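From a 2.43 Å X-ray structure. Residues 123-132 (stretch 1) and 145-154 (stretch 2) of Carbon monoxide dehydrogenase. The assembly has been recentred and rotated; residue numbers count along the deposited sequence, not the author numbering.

Stretch 1, residues 123-132: KLTDVEKLKS
Stretch 2, residues 145-154: DEHEIARELA

Leu 124, a loop residue, lays a methyl over one face of the His 147 ring. Its CD1 lies 4.2 Å from the centroid of the His 147 ring, 14° off the ring normal, which makes this a CH-pi contact. The CA-to-CB bond of His 147 points away from stretch 1, yet the end of its side chain comes nearer, with chi1 -71° (m) and chi2 -120°. The CA-to-CB bond of Leu 124 points toward stretch 2, and the rotamer is m, t (-66°, 175°). The same CD1 of Leu 124 also meets CB of Ala 150 at 3.8 Å.

Stretch 1 begins as an extended loop, with phi/psi -110/167 at Lys 123 and -99/96 at Leu 124. Helix 127-132 follows. Asp 126 is its N-cap: OD1 of Asp 126 accepts from N of Lys 129 at 2.9 Å. In stretch 2, Asp 145 (phi/psi -67/160) is the N-cap of helix 146-154. Both helices continue later in the chain, and both keep regular alpha geometry with i to i+4 backbone bonds.

The helix axes approach to 10.0 Å. Their N-to-C directions differ by 48°, so they run obliquely in broadly the same sense. In the register, CA of Val 127 lies 6.9 Å from CA of Glu 146, CA of Leu 130 lies 7.0 Å from CA of Ala 150, and CA of Lys 131 lies 7.1 Å from CA of Ile 149.

Leu 130 is the knob of the contact. It sits in a hole formed by Glu 146, Ile 149, Ala 150 and Leu 153. Its CA-to-CB bond points sideways, but the t, p rotamer (158°, 61°) brings its end nearer. CD1 of Leu 130 reaches CD2 of Leu 153 at 3.6 Å and CG2 of Ile 149 at 3.9 Å. CD2 of Leu 130 lies 4.0 Å from CB of Ala 150. The small Ala 150 is touched by Leu 124 and Leu 130. Ile 149 is m, t; Leu 153 is t, p.

Two further pairs complete the contact. CG2 of Val 127 (chi1 t) lies 3.8 Å from OE2 of Glu 146 (chi1 -39°, chi2 176°, chi3 -20°), a van der Waals contact between a methyl and a carboxylate oxygen, since a methyl carbon is no hydrogen-bond donor. CG of Lys 131 (chi1 m, chi2 t) lies 4.1 Å from CD1 of Ile 149, an aliphatic contact.

No hydrogen bond crosses between the stretches. Packing buries 414 Å², both sides summed. Within stretch 2, NH1 of Arg 151 forms a salt bridge with OE1 of Glu 148 at 2.9 Å; neither residue touches stretch 1.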

# COMPACT_ATOMS: atom_id res chain seq x y z
N LYS A 123 25.08 -19.78 -8.55
CA LYS A 123 25.30 -21.11 -8.02
C LYS A 123 24.40 -21.35 -6.81
O LYS A 123 23.79 -20.44 -6.26
CB LYS A 123 26.77 -21.30 -7.61
CG LYS A 123 27.74 -21.50 -8.76
CD LYS A 123 28.53 -20.24 -9.07
CE LYS A 123 28.67 -20.03 -10.57
NZ LYS A 123 29.29 -18.71 -10.88
N LEU A 124 24.33 -22.62 -6.41
CA LEU A 124 23.90 -23.00 -5.07
C LEU A 124 25.17 -23.26 -4.28
O LEU A 124 25.75 -24.35 -4.37
CB LEU A 124 22.99 -24.22 -5.11
CG LEU A 124 21.63 -24.06 -5.79
CD1 LEU A 124 20.90 -25.40 -5.85
CD2 LEU A 124 20.79 -23.02 -5.07
N THR A 125 25.63 -22.25 -3.54
CA THR A 125 26.92 -22.35 -2.87
C THR A 125 26.83 -22.89 -1.45
O THR A 125 27.76 -23.55 -0.99
CB THR A 125 27.61 -20.98 -2.84
OG1 THR A 125 26.89 -20.10 -1.96
CG2 THR A 125 27.64 -20.37 -4.23
N ASP A 126 25.73 -22.63 -0.75
CA ASP A 126 25.52 -23.14 0.60
C ASP A 126 24.43 -24.21 0.52
O ASP A 126 23.25 -23.95 0.79
CB ASP A 126 25.16 -22.02 1.57
CG ASP A 126 25.44 -22.38 3.02
OD1 ASP A 126 25.25 -23.57 3.39
OD2 ASP A 126 25.86 -21.49 3.79
N VAL A 127 24.84 -25.42 0.15
CA VAL A 127 23.89 -26.53 0.06
C VAL A 127 23.42 -26.95 1.45
O VAL A 127 22.30 -27.45 1.61
CB VAL A 127 24.53 -27.70 -0.71
CG1 VAL A 127 23.52 -28.81 -0.93
CG2 VAL A 127 25.08 -27.21 -2.04
N GLU A 128 24.26 -26.74 2.47
CA GLU A 128 23.87 -27.08 3.84
C GLU A 128 22.72 -26.21 4.32
O GLU A 128 21.74 -26.71 4.89
CB GLU A 128 25.08 -26.95 4.77
CG GLU A 128 25.77 -28.26 5.07
CD GLU A 128 24.80 -29.30 5.58
OE1 GLU A 128 24.08 -29.91 4.80
OE2 GLU A 128 24.70 -29.56 6.74
N LYS A 129 22.83 -24.90 4.10
CA LYS A 129 21.74 -23.99 4.44
C LYS A 129 20.48 -24.34 3.67
O LYS A 129 19.38 -24.32 4.23
CB LYS A 129 22.16 -22.55 4.17
CG LYS A 129 21.31 -21.51 4.88
CD LYS A 129 22.19 -20.48 5.58
CE LYS A 129 21.36 -19.31 6.11
NZ LYS A 129 22.13 -18.47 7.06
N LEU A 130 20.62 -24.66 2.38
CA LEU A 130 19.46 -25.02 1.57
C LEU A 130 18.76 -26.25 2.13
O LEU A 130 17.54 -26.25 2.32
CB LEU A 130 19.91 -25.26 0.12
CG LEU A 130 19.04 -26.11 -0.81
CD1 LEU A 130 17.66 -25.51 -0.99
CD2 LEU A 130 19.72 -26.27 -2.16
N LYS A 131 19.52 -27.31 2.43
CA LYS A 131 18.92 -28.53 2.94
C LYS A 131 18.29 -28.31 4.31
O LYS A 131 17.18 -28.79 4.58
CB LYS A 131 19.97 -29.64 3.00
CG LYS A 131 20.44 -30.11 1.63
CD LYS A 131 21.06 -31.50 1.69
CE LYS A 131 22.53 -31.46 1.30
NZ LYS A 131 22.98 -32.72 0.65
N SER A 132 18.96 -27.55 5.19
CA SER A 132 18.40 -27.34 6.53
C SER A 132 17.14 -26.49 6.48
O SER A 132 16.16 -26.78 7.18
CB SER A 132 19.45 -26.70 7.44
OG SER A 132 18.83 -26.12 8.58
N ASP A 145 18.58 -34.56 -5.55
CA ASP A 145 19.63 -33.67 -6.01
C ASP A 145 19.49 -32.31 -5.33
O ASP A 145 18.42 -31.94 -4.83
CB ASP A 145 19.57 -33.52 -7.53
CG ASP A 145 20.78 -32.82 -8.10
OD1 ASP A 145 21.89 -32.99 -7.55
OD2 ASP A 145 20.63 -32.08 -9.09
N GLU A 146 20.59 -31.55 -5.33
CA GLU A 146 20.55 -30.20 -4.77
C GLU A 146 19.53 -29.33 -5.48
O GLU A 146 18.77 -28.59 -4.84
CB GLU A 146 21.94 -29.56 -4.85
CG GLU A 146 23.10 -30.50 -4.57
CD GLU A 146 24.45 -29.83 -4.77
OE1 GLU A 146 24.50 -28.80 -5.48
OE2 GLU A 146 25.45 -30.33 -4.23
N HIS A 147 19.48 -29.41 -6.81
CA HIS A 147 18.60 -28.54 -7.58
C HIS A 147 17.13 -28.91 -7.40
O HIS A 147 16.27 -28.03 -7.43
CB HIS A 147 19.00 -28.57 -9.06
CG HIS A 147 20.29 -27.87 -9.35
ND1 HIS A 147 20.38 -26.80 -10.20
CD2 HIS A 147 21.54 -28.09 -8.88
CE1 HIS A 147 21.63 -26.38 -10.26
NE2 HIS A 147 22.36 -27.15 -9.47
N GLU A 148 16.82 -30.19 -7.18
CA GLU A 148 15.43 -30.57 -6.94
C GLU A 148 14.96 -30.08 -5.57
O GLU A 148 13.82 -29.59 -5.43
CB GLU A 148 15.29 -32.09 -7.06
CG GLU A 148 14.02 -32.66 -6.44
CD GLU A 148 12.76 -32.22 -7.16
OE1 GLU A 148 12.86 -31.75 -8.32
OE2 GLU A 148 11.67 -32.33 -6.57
N ILE A 149 15.81 -30.23 -4.55
CA ILE A 149 15.53 -29.63 -3.24
C ILE A 149 15.28 -28.14 -3.40
O ILE A 149 14.33 -27.58 -2.84
CB ILE A 149 16.69 -29.90 -2.27
CG1 ILE A 149 16.91 -31.40 -2.09
CG2 ILE A 149 16.44 -29.23 -0.93
CD1 ILE A 149 18.21 -31.74 -1.38
N ALA A 150 16.15 -27.47 -4.17
CA ALA A 150 16.00 -26.04 -4.39
C ALA A 150 14.68 -25.71 -5.09
O ALA A 150 14.05 -24.69 -4.80
CB ALA A 150 17.18 -25.50 -5.19
N ARG A 151 14.25 -26.57 -6.02
CA ARG A 151 12.99 -26.34 -6.72
C ARG A 151 11.80 -26.41 -5.76
O ARG A 151 10.93 -25.52 -5.77
CB ARG A 151 12.81 -27.37 -7.84
CG ARG A 151 13.41 -26.95 -9.18
CD ARG A 151 12.80 -27.74 -10.33
NE ARG A 151 13.12 -29.16 -10.26
CZ ARG A 151 14.25 -29.71 -10.71
NH1 ARG A 151 14.44 -31.02 -10.60
NH2 ARG A 151 15.18 -28.95 -11.27
N GLU A 152 11.75 -27.45 -4.94
CA GLU A 152 10.64 -27.57 -3.98
C GLU A 152 10.65 -26.41 -2.99
O GLU A 152 9.60 -25.81 -2.69
CB GLU A 152 10.72 -28.91 -3.26
CG GLU A 152 10.87 -30.10 -4.19
CD GLU A 152 11.03 -31.41 -3.44
OE1 GLU A 152 11.94 -32.19 -3.79
OE2 GLU A 152 10.23 -31.67 -2.52
N LEU A 153 11.84 -26.07 -2.47
CA LEU A 153 11.95 -24.93 -1.57
C LEU A 153 11.48 -23.65 -2.23
O LEU A 153 10.75 -22.86 -1.63
CB LEU A 153 13.39 -24.78 -1.08
CG LEU A 153 13.60 -23.58 -0.16
CD1 LEU A 153 12.85 -23.81 1.14
CD2 LEU A 153 15.07 -23.32 0.10
N ALA A 154 11.88 -23.43 -3.49
CA ALA A 154 11.46 -22.23 -4.19
C ALA A 154 9.95 -22.20 -4.36
O ALA A 154 9.34 -21.14 -4.25
CB ALA A 154 12.16 -22.15 -5.55